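Local coordinates for protein TP_0956 (Treponema pallidum subsp. pallidum, PDB 3U64), which is a lipoprotein built of tetratricopeptide-like helical repeats that probably serves as the T-component of a TRAP transporter, working through protein-protein interaction, at residues M184-A189 with W202-K207. Residues are numbered along the deposited sequence; the frame is centred on the assembly and turned at random.
Sequences MMLERA and WNVLTK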
loop_
_atom_site.group_PDB
_atom_site.type_symbol
_atom_site.label_atom_id
_atom_site.label_comp_id
_atom_site.label_asym_id
_atom_site.label_seq_id
_atom_site.Cartn_x
_atom_site.Cartn_y
_atom_site.Cartn_z
ATOM N N MET A 184 23.323 12.150 -25.265
ATOM C CA MET A 184 24.667 11.679 -25.599
ATOM C C MET A 184 24.995 10.362 -24.878
ATOM O O MET A 184 25.658 9.488 -25.441
ATOM C CB MET A 184 25.739 12.745 -25.306
ATOM C CG MET A 184 25.648 14.008 -26.172
ATOM S SD MET A 184 25.688 13.678 -27.959
ATOM C CE MET A 184 23.968 13.981 -28.393
ATOM N N MET A 185 24.522 10.208 -23.645
ATOM C CA MET A 185 24.653 8.928 -22.951
ATOM C C MET A 185 23.872 7.832 -23.677
ATOM O O MET A 185 24.370 6.724 -23.867
ATOM C CB MET A 185 24.219 9.021 -21.487
ATOM C CG MET A 185 25.121 9.915 -20.620
ATOM S SD MET A 185 24.702 9.820 -18.851
ATOM C CE MET A 185 23.979 11.427 -18.571
ATOM N N LEU A 186 22.652 8.140 -24.089
ATOM C CA LEU A 186 21.875 7.167 -24.854
ATOM C C LEU A 186 22.591 6.807 -26.173
ATOM O O LEU A 186 22.745 5.623 -26.518
ATOM C CB LEU A 186 20.451 7.691 -25.098
ATOM C CG LEU A 186 19.543 7.717 -23.858
ATOM C CD1 LEU A 186 18.259 8.470 -24.139
ATOM C CD2 LEU A 186 19.216 6.312 -23.356
ATOM N N GLU A 187 23.061 7.823 -26.892
ATOM C CA GLU A 187 23.783 7.586 -28.139
ATOM C C GLU A 187 25.073 6.813 -27.933
ATOM O O GLU A 187 25.479 6.045 -28.803
ATOM C CB GLU A 187 24.070 8.888 -28.870
ATOM C CG GLU A 187 22.816 9.521 -29.391
ATOM C CD GLU A 187 23.093 10.784 -30.147
ATOM O OE1 GLU A 187 24.286 11.124 -30.337
ATOM O OE2 GLU A 187 22.115 11.441 -30.548
ATOM N N ARG A 188 25.709 6.993 -26.781
ATOM C CA ARG A 188 26.919 6.230 -26.497
ATOM C C ARG A 188 26.606 4.750 -26.240
ATOM O O ARG A 188 27.344 3.877 -26.691
ATOM C CB ARG A 188 27.695 6.833 -25.330
ATOM C CG ARG A 188 28.886 6.001 -24.917
ATOM C CD ARG A 188 29.965 5.922 -26.007
ATOM N NE ARG A 188 31.143 5.227 -25.475
ATOM C CZ ARG A 188 32.087 4.636 -26.206
ATOM N NH1 ARG A 188 32.022 4.654 -27.527
ATOM N NH2 ARG A 188 33.103 4.023 -25.612
ATOM N N ALA A 189 25.521 4.474 -25.520
ATOM C CA ALA A 189 25.045 3.100 -25.327
ATOM C C ALA A 189 24.775 2.415 -26.669
ATOM O O ALA A 189 25.100 1.245 -26.857
ATOM C CB ALA A 189 23.779 3.080 -24.471
ATOM N N TRP A 202 17.047 2.472 -28.772
ATOM C CA TRP A 202 16.537 3.083 -29.987
ATOM C C TRP A 202 15.122 3.546 -29.801
ATOM O O TRP A 202 14.690 4.520 -30.425
ATOM C CB TRP A 202 16.575 2.091 -31.143
ATOM C CG TRP A 202 17.944 1.627 -31.428
ATOM C CD1 TRP A 202 18.462 0.398 -31.168
ATOM C CD2 TRP A 202 19.000 2.399 -32.004
ATOM N NE1 TRP A 202 19.773 0.347 -31.559
ATOM C CE2 TRP A 202 20.130 1.560 -32.086
ATOM C CE3 TRP A 202 19.093 3.708 -32.488
ATOM C CZ2 TRP A 202 21.348 1.988 -32.630
ATOM C CZ3 TRP A 202 20.309 4.134 -33.024
ATOM C CH2 TRP A 202 21.418 3.273 -33.086
ATOM N N ASN A 203 14.394 2.820 -28.960
ATOM C CA ASN A 203 13.020 3.170 -28.642
ATOM C C ASN A 203 12.941 4.528 -27.927
ATOM O O ASN A 203 12.186 5.415 -28.330
ATOM C CB ASN A 203 12.361 2.050 -27.819
ATOM C CG ASN A 203 10.896 2.321 -27.536
ATOM O OD1 ASN A 203 10.469 2.401 -26.381
ATOM N ND2 ASN A 203 10.124 2.498 -28.593
ATOM N N VAL A 204 13.729 4.698 -26.871
ATOM C CA VAL A 204 13.747 5.975 -26.162
ATOM C C VAL A 204 14.247 7.102 -27.075
ATOM O O VAL A 204 13.721 8.205 -27.035
ATOM C CB VAL A 204 14.571 5.907 -24.870
ATOM C CG1 VAL A 204 14.613 7.262 -24.203
ATOM C CG2 VAL A 204 13.978 4.872 -23.929
ATOM N N LEU A 205 15.232 6.817 -27.925
ATOM C CA LEU A 205 15.755 7.846 -28.830
ATOM C C LEU A 205 14.711 8.260 -29.864
ATOM O O LEU A 205 14.598 9.446 -30.217
ATOM C CB LEU A 205 17.059 7.396 -29.516
ATOM C CG LEU A 205 18.280 7.409 -28.602
ATOM C CD1 LEU A 205 19.511 6.784 -29.272
ATOM C CD2 LEU A 205 18.551 8.844 -28.163
ATOM N N THR A 206 13.958 7.287 -30.365
ATOM C CA THR A 206 12.913 7.593 -31.347
ATOM C C THR A 206 11.957 8.600 -30.728
ATOM O O THR A 206 11.664 9.639 -31.308
ATOM C CB THR A 206 12.124 6.344 -31.760
ATOM O OG1 THR A 206 13.029 5.379 -32.315
ATOM C CG2 THR A 206 11.054 6.704 -32.824
ATOM N N LYS A 207 11.509 8.295 -29.518
ATOM C CA LYS A 207 10.584 9.160 -28.813
ATOM C C LYS A 207 11.187 10.530 -28.548
ATOM O O LYS A 207 10.529 11.539 -28.757
ATOM C CB LYS A 207 10.090 8.497 -27.532
ATOM C CG LYS A 207 9.270 7.256 -27.823
ATOM C CD LYS A 207 8.489 6.732 -26.605
ATOM C CE LYS A 207 9.382 5.951 -25.673
ATOM N NZ LYS A 207 8.595 5.394 -24.529
#
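L186 lies against V204 and L205 where helices 176-192 and 196-211 run roughly antiparallel; the axes of segments 184-189 and 202-207 approach to 10.2 Å and make an angle of 142°. Followed outward, L186 first offers its CB, which sits 3.8 Å from L205 CD2 and slightly farther from L205 CG. With CG anti to the carbonyl carbon (chi1 -72°) and CD1 extended away from CA (chi2 170°), the chain then carries CD1 to the second helix; this methyl reaches V204 CG1 at 3.8 Å and keeps L205 CD2 at 4.1 Å. The leucine side chains lie alongside each other pointing opposite ways, while V204 stands roughly perpendicular to L186. L205 also spreads its other methyl to the aliphatic part of E187, L205 CD1 lying 4.3 Å from E187 CG.

Across this interface the touching is apolar, and L186, V204 and L205 are all buried. On the same helix as L205, T206 OG1 donates a 2.7 Å hydrogen bond to W202 O, one turn earlier, which also accepts from T206 N on the opposite face of its carbonyl plane, so the hydroxyl is satisfied within its own helix. Helix 152-166 covers V204 through Y156 and T160, while T206 packs on A226 and F227 of helix 220-233. Two consecutive helices joined by a short connection and packed roughly antiparallel through leucine and valine side chains form a helical hairpin, as in the tetratricopeptide-repeat-like fold of this family.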